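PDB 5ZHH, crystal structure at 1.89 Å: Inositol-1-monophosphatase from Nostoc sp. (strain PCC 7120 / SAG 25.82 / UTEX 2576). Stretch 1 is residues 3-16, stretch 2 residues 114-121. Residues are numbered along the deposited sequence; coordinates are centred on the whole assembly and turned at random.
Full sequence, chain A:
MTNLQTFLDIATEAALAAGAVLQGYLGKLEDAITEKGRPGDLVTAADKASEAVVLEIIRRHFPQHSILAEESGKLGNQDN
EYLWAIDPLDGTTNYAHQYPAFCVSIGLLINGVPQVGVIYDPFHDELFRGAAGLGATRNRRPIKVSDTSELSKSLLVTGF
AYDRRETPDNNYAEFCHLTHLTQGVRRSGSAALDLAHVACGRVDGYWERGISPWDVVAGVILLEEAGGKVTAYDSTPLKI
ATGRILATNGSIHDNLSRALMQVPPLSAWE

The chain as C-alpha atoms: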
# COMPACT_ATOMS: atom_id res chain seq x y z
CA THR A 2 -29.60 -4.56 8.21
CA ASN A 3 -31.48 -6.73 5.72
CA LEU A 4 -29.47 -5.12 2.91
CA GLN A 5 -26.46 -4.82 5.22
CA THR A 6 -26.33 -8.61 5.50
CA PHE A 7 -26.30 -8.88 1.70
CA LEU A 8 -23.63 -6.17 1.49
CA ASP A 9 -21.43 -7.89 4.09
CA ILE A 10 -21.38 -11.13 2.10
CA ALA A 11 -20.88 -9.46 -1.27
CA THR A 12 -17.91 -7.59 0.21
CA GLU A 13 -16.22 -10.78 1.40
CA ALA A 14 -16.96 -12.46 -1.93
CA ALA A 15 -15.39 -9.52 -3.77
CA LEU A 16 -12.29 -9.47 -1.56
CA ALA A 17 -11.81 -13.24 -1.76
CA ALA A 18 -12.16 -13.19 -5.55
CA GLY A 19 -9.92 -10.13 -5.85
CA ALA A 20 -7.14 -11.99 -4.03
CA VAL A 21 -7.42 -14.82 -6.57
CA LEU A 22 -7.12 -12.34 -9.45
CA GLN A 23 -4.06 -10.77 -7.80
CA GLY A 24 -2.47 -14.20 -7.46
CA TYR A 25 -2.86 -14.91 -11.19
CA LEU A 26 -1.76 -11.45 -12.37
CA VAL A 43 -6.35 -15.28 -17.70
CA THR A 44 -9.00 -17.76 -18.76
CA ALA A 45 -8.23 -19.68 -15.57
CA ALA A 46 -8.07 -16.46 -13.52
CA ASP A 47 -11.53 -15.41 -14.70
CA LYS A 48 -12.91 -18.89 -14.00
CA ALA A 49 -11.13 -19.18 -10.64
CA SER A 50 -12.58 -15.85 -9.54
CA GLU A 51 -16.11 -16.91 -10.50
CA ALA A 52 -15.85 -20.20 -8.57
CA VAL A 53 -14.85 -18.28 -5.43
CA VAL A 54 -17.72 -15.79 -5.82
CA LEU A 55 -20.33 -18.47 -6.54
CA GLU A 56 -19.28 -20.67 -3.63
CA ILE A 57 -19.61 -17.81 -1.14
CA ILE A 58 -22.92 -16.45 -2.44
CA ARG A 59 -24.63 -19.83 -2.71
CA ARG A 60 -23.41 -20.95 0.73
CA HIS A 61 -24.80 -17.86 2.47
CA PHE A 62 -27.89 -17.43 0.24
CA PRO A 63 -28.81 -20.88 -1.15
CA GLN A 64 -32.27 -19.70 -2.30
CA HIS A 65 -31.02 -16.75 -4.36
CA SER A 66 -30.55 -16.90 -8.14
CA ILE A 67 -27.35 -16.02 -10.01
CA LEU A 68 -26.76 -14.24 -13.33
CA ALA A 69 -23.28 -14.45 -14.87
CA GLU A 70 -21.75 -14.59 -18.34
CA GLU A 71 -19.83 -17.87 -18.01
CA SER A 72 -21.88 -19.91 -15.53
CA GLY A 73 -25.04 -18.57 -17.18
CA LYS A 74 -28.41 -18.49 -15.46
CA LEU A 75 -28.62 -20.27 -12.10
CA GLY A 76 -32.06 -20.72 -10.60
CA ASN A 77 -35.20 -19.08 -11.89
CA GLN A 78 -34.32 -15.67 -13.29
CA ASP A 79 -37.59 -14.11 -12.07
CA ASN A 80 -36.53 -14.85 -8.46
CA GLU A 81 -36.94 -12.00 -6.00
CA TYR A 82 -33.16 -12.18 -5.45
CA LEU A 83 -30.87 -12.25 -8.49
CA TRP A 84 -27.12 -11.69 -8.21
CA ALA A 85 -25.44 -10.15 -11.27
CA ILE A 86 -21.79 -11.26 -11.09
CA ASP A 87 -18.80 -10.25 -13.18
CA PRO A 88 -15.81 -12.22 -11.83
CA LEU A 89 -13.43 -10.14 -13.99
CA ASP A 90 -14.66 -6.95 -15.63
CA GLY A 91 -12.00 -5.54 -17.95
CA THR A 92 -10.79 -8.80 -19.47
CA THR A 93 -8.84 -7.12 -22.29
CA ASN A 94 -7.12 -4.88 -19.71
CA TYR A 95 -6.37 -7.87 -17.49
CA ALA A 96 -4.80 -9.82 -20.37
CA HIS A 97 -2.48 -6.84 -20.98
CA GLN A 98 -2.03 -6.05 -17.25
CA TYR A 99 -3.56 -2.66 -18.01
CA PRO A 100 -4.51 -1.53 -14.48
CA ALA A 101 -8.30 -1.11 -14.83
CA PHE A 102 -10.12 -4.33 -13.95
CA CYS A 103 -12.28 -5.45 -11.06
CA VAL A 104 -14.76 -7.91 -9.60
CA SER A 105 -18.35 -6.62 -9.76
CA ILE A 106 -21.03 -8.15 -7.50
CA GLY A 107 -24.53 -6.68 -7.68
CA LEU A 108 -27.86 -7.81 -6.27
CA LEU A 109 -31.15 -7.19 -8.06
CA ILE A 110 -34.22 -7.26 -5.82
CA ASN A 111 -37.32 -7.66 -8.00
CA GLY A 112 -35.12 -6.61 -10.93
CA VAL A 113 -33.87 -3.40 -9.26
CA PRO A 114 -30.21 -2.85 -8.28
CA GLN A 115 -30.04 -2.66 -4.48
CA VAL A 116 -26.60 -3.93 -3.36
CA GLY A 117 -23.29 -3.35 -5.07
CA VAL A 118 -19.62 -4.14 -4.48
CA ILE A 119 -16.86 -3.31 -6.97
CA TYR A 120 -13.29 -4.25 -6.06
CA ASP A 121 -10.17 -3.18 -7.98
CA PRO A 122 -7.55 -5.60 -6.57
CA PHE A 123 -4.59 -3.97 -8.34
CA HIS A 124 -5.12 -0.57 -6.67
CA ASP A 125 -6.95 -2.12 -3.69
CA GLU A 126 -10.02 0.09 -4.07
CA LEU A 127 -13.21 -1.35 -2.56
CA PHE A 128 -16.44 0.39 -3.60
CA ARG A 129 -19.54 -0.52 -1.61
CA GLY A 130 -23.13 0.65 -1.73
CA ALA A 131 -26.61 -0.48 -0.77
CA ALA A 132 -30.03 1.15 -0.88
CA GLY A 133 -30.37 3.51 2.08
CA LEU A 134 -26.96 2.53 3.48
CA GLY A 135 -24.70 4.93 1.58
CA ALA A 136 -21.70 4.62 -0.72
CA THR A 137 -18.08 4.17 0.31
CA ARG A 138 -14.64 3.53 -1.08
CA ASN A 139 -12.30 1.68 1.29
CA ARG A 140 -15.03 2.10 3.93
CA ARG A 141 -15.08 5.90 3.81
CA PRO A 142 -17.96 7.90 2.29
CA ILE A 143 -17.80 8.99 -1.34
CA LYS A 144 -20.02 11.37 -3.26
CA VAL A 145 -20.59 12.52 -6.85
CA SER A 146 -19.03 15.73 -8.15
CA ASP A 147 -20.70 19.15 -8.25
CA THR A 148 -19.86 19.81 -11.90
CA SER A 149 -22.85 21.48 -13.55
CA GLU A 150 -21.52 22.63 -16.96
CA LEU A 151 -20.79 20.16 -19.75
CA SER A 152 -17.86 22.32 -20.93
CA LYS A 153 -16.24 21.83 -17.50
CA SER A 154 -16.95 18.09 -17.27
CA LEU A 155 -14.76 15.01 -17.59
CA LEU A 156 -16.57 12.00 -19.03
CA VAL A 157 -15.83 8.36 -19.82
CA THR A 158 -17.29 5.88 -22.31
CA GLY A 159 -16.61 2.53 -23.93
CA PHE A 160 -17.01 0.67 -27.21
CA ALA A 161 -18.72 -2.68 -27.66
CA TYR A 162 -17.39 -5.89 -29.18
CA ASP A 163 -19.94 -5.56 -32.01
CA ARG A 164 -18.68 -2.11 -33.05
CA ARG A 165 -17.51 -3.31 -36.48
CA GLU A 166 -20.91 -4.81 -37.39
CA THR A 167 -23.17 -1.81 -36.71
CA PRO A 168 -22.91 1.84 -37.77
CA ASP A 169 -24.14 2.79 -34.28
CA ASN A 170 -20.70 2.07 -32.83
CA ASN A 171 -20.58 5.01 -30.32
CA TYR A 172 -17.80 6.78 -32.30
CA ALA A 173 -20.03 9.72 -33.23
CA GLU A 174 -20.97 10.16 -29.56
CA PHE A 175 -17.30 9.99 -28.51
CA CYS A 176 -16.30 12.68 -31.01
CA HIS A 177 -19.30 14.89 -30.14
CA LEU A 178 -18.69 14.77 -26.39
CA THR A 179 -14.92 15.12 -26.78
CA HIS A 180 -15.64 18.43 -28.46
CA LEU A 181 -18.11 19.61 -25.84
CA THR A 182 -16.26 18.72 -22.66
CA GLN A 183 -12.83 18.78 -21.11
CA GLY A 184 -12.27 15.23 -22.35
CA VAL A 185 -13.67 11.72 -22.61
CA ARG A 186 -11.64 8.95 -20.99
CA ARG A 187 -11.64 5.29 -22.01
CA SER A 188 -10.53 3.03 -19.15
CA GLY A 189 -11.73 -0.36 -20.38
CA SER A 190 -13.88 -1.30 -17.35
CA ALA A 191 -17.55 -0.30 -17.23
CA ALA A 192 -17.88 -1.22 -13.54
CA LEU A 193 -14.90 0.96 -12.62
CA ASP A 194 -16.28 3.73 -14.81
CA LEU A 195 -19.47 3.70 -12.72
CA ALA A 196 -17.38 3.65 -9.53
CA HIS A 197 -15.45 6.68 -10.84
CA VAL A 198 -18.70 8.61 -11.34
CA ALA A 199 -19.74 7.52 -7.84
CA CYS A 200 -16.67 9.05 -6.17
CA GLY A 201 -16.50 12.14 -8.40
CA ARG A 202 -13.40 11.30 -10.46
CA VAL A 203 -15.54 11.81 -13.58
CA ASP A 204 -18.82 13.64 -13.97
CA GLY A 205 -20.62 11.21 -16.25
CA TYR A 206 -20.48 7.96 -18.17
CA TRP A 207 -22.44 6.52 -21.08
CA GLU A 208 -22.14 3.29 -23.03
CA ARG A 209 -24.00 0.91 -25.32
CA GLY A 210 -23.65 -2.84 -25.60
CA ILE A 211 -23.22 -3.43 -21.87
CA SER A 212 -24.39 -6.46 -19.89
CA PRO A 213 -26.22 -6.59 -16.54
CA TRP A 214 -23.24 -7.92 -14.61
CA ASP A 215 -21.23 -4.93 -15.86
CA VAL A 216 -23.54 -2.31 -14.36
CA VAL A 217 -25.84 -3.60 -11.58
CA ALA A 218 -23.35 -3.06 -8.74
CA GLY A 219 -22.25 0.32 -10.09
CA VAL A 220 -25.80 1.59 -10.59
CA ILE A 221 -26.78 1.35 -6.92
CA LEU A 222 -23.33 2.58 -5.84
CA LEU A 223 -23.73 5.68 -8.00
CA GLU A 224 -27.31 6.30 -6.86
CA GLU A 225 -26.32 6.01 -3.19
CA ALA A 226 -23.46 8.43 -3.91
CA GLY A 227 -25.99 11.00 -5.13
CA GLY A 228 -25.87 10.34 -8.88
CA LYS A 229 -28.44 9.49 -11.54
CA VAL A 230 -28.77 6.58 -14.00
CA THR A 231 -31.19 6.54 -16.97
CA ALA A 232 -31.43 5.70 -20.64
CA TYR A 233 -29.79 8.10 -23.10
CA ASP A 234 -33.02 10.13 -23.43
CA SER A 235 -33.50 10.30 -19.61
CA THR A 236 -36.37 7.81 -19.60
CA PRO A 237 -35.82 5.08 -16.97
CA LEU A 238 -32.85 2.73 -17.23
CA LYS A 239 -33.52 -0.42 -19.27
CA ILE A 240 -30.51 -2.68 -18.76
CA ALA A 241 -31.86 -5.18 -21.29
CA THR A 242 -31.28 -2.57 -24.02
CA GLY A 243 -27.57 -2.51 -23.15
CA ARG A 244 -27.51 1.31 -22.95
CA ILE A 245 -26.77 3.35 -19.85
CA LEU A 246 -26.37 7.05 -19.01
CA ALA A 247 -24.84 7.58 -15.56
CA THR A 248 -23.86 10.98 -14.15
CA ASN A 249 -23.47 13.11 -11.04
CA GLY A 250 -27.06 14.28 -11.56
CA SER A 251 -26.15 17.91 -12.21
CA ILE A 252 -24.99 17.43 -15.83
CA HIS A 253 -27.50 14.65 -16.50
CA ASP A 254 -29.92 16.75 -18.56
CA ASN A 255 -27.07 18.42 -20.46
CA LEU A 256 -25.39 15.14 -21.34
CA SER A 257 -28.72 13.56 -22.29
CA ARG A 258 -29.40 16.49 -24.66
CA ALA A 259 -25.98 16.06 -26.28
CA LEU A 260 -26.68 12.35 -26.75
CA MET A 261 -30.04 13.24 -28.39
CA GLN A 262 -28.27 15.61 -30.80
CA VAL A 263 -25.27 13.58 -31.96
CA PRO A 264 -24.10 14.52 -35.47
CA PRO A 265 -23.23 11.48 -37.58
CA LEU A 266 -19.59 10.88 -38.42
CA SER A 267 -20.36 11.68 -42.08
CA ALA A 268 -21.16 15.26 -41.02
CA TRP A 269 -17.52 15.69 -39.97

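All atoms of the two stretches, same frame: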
# COMPACT_ATOMS: atom_id res chain seq x y z
N ASN A 3 -31.16 -5.71 6.72
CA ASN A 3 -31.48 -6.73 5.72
C ASN A 3 -30.52 -6.60 4.54
O ASN A 3 -29.83 -7.55 4.17
CB ASN A 3 -32.93 -6.57 5.27
CG ASN A 3 -33.51 -7.84 4.65
OD1 ASN A 3 -32.77 -8.74 4.25
ND2 ASN A 3 -34.83 -7.90 4.55
N LEU A 4 -30.40 -5.38 3.99
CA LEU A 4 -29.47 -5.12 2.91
C LEU A 4 -28.03 -5.16 3.40
O LEU A 4 -27.12 -5.50 2.63
CB LEU A 4 -29.79 -3.79 2.24
CG LEU A 4 -31.12 -3.83 1.49
CD1 LEU A 4 -31.44 -2.48 0.85
CD2 LEU A 4 -31.12 -4.94 0.46
N GLN A 5 -27.80 -4.78 4.66
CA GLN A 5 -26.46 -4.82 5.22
C GLN A 5 -25.91 -6.24 5.25
O GLN A 5 -24.72 -6.46 5.00
CB GLN A 5 -26.47 -4.22 6.63
CG GLN A 5 -25.10 -4.10 7.26
CD GLN A 5 -24.27 -3.00 6.63
OE1 GLN A 5 -24.68 -1.84 6.62
NE2 GLN A 5 -23.10 -3.35 6.10
N THR A 6 -26.76 -7.22 5.54
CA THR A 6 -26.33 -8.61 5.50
C THR A 6 -25.91 -9.01 4.09
O THR A 6 -24.87 -9.66 3.91
CB THR A 6 -27.46 -9.51 6.01
OG1 THR A 6 -27.68 -9.26 7.40
CG2 THR A 6 -27.11 -10.99 5.82
N PHE A 7 -26.68 -8.61 3.08
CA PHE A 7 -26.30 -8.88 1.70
C PHE A 7 -24.98 -8.19 1.36
O PHE A 7 -24.11 -8.79 0.73
CB PHE A 7 -27.39 -8.39 0.74
CG PHE A 7 -28.70 -9.09 0.91
CD1 PHE A 7 -28.75 -10.41 1.31
CD2 PHE A 7 -29.89 -8.41 0.68
CE1 PHE A 7 -29.96 -11.05 1.47
CE2 PHE A 7 -31.11 -9.05 0.84
CZ PHE A 7 -31.14 -10.37 1.23
N LEU A 8 -24.83 -6.94 1.80
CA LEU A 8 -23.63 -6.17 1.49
C LEU A 8 -22.40 -6.76 2.17
O LEU A 8 -21.30 -6.77 1.58
CB LEU A 8 -23.84 -4.72 1.92
CG LEU A 8 -22.66 -3.77 1.73
CD1 LEU A 8 -22.30 -3.69 0.26
CD2 LEU A 8 -22.97 -2.40 2.31
N ASP A 9 -22.54 -7.25 3.40
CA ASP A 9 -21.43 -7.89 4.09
C ASP A 9 -20.90 -9.08 3.30
O ASP A 9 -19.69 -9.26 3.18
CB ASP A 9 -21.85 -8.35 5.49
CG ASP A 9 -22.08 -7.20 6.46
OD1 ASP A 9 -21.64 -6.07 6.17
OD2 ASP A 9 -22.69 -7.45 7.52
N ILE A 10 -21.80 -9.92 2.79
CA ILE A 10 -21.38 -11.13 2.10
C ILE A 10 -20.81 -10.80 0.73
O ILE A 10 -19.81 -11.40 0.30
CB ILE A 10 -22.55 -12.12 2.00
CG1 ILE A 10 -22.97 -12.58 3.40
CG2 ILE A 10 -22.16 -13.32 1.15
CD1 ILE A 10 -21.83 -13.04 4.24
N ALA A 11 -21.43 -9.86 0.02
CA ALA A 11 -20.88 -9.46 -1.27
C ALA A 11 -19.49 -8.87 -1.12
O ALA A 11 -18.63 -9.06 -1.99
CB ALA A 11 -21.81 -8.45 -1.95
N THR A 12 -19.24 -8.16 -0.02
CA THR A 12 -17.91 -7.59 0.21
C THR A 12 -16.87 -8.69 0.37
O THR A 12 -15.81 -8.66 -0.25
CB THR A 12 -17.94 -6.68 1.43
OG1 THR A 12 -18.90 -5.63 1.23
CG2 THR A 12 -16.57 -6.05 1.64
N GLU A 13 -17.17 -9.70 1.20
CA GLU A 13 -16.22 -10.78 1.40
C GLU A 13 -16.03 -11.59 0.12
O GLU A 13 -14.91 -12.01 -0.20
CB GLU A 13 -16.66 -11.67 2.56
CG GLU A 13 -15.85 -12.96 2.76
CD GLU A 13 -14.40 -12.72 3.21
OE1 GLU A 13 -14.05 -11.58 3.57
OE2 GLU A 13 -13.61 -13.70 3.20
N ALA A 14 -17.10 -11.77 -0.65
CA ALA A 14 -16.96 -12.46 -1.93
C ALA A 14 -16.06 -11.68 -2.88
O ALA A 14 -15.21 -12.25 -3.56
CB ALA A 14 -18.33 -12.70 -2.56
N ALA A 15 -16.21 -10.35 -2.90
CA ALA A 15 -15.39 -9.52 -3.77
C ALA A 15 -13.92 -9.54 -3.35
O ALA A 15 -13.02 -9.60 -4.20
CB ALA A 15 -15.92 -8.09 -3.77
N LEU A 16 -13.66 -9.46 -2.04
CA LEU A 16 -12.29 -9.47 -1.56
C LEU A 16 -11.63 -10.82 -1.79
O LEU A 16 -10.45 -10.89 -2.17
CB LEU A 16 -12.24 -9.09 -0.08
CG LEU A 16 -12.67 -7.65 0.20
CD1 LEU A 16 -12.69 -7.38 1.70
CD2 LEU A 16 -11.75 -6.66 -0.53
N PRO A 114 -31.49 -2.81 -8.99
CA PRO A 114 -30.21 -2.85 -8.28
C PRO A 114 -30.32 -2.28 -6.87
O PRO A 114 -30.77 -1.15 -6.68
CB PRO A 114 -29.29 -2.00 -9.16
CG PRO A 114 -29.94 -2.00 -10.53
CD PRO A 114 -31.42 -2.05 -10.25
N GLN A 115 -29.92 -3.07 -5.88
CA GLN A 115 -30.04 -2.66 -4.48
C GLN A 115 -28.78 -2.85 -3.65
O GLN A 115 -28.66 -2.21 -2.60
CB GLN A 115 -31.19 -3.41 -3.80
CG GLN A 115 -32.57 -3.02 -4.30
CD GLN A 115 -33.02 -1.65 -3.80
OE1 GLN A 115 -33.61 -1.54 -2.72
NE2 GLN A 115 -32.75 -0.62 -4.58
N VAL A 116 -27.86 -3.73 -4.05
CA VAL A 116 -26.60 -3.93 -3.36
C VAL A 116 -25.49 -4.01 -4.39
O VAL A 116 -25.63 -4.70 -5.41
CB VAL A 116 -26.60 -5.21 -2.49
CG1 VAL A 116 -25.25 -5.37 -1.79
CG2 VAL A 116 -27.73 -5.17 -1.48
N GLY A 117 -24.38 -3.32 -4.13
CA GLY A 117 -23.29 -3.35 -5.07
C GLY A 117 -21.92 -3.30 -4.43
O GLY A 117 -21.67 -2.49 -3.53
N VAL A 118 -21.02 -4.18 -4.87
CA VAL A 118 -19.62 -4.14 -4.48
C VAL A 118 -18.77 -4.23 -5.73
O VAL A 118 -18.98 -5.12 -6.57
CB VAL A 118 -19.25 -5.27 -3.49
CG1 VAL A 118 -17.78 -5.18 -3.16
CG2 VAL A 118 -20.09 -5.16 -2.22
N ILE A 119 -17.81 -3.32 -5.86
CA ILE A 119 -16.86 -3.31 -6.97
C ILE A 119 -15.47 -3.21 -6.36
O ILE A 119 -15.18 -2.26 -5.61
CB ILE A 119 -17.12 -2.14 -7.93
CG1 ILE A 119 -18.51 -2.30 -8.56
CG2 ILE A 119 -16.05 -2.06 -9.01
CD1 ILE A 119 -19.02 -1.04 -9.26
N TYR A 120 -14.61 -4.17 -6.67
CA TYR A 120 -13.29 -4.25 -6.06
C TYR A 120 -12.23 -4.30 -7.14
O TYR A 120 -12.19 -5.25 -7.94
CB TYR A 120 -13.17 -5.46 -5.14
CG TYR A 120 -11.82 -5.57 -4.47
CD1 TYR A 120 -11.28 -4.50 -3.78
CD2 TYR A 120 -11.08 -6.75 -4.55
CE1 TYR A 120 -10.04 -4.59 -3.17
CE2 TYR A 120 -9.83 -6.84 -3.94
CZ TYR A 120 -9.32 -5.76 -3.26
OH TYR A 120 -8.09 -5.83 -2.66
N ASP A 121 -11.38 -3.28 -7.17
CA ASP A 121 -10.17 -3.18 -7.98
C ASP A 121 -9.03 -3.76 -7.16
O ASP A 121 -8.52 -3.08 -6.26
CB ASP A 121 -9.90 -1.71 -8.34
CG ASP A 121 -8.58 -1.49 -9.08
OD1 ASP A 121 -7.76 -2.42 -9.23
OD2 ASP A 121 -8.36 -0.33 -9.50

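How does the helix of residues 3-16 lie on the strand of residues 114-121? The two run in nearly the same direction, with 20° between their N-to-C axes and a closest approach of 8.1 Å. From Val116 onward the strand alternates: Val116, Val118 and Tyr120 point their CA-to-CB bonds toward the helix, Ile119 points away, and Gly117 has no side chain. The result is a row of three side chains against the helix. Gln115, just before, also points toward it. The nearest CA atoms across the contact pair Leu8 with Val116, Thr12 with Val118 and Ala15 with Tyr120, each 6.1 Å apart. No hydrogen bond crosses the contact, so the direct contact between them is one of packing.

What does Val116 touch? Its two methyls meet different parts of the helix. Val116 CG2 lies 3.9 Å from Leu4 CD2 and 3.9 Å from Phe7 CB, and it sits at the edge of the Phe7 ring, near the ring plane. Although the CA-to-CB bond of Phe7 points toward the strand, the end of its side chain leads away, which leaves CB to make the close approach. Val116 CG1 is turned to Leu8, 3.7 Å from Leu8 CA and 4.0 Å from Leu8 CD1. The CA-to-CB bond of Leu8 runs sideways, and the end of its side chain comes nearer to the strand.

Why does Val118 cover as much surface as Val116, with 82 Å² each? It fits among small or flanking groups on successive turns. Val118 CG2 lies 3.6 Å from Leu8 CD1, 3.7 Å from Ala11 CB and 3.7 Å from Thr12 OG1, while Val118 CG1 reaches Ala15 CB at 3.5 Å. The alanines carry only a methyl, and both point toward the strand. Leu8 CD1 thus touches both valines. Thr12 contributes no polar link to the strand; Thr12 OG1 donates to Leu8 O within the helix at 2.7 Å, so the hydroxyl is satisfied while resting against a methyl group.

How does Tyr120 end the row? Its ring receives Leu16 over one face: Leu16 CD2 stands 3.7 Å from the Tyr120 ring centroid, 8° off the normal, a CH-pi contact almost directly above the ring centre. Leu16 starts sideways, but the end of its side chain comes nearer and delivers that methyl. Nearer the backbone, Ala15 CB and Tyr120 CB are 4.0 Å apart, and Ala15 O lies 3.5 Å from Tyr120 CD2. The Tyr120 hydroxyl is hydrogen-bonded elsewhere in the structure, while the ring packs against the helix.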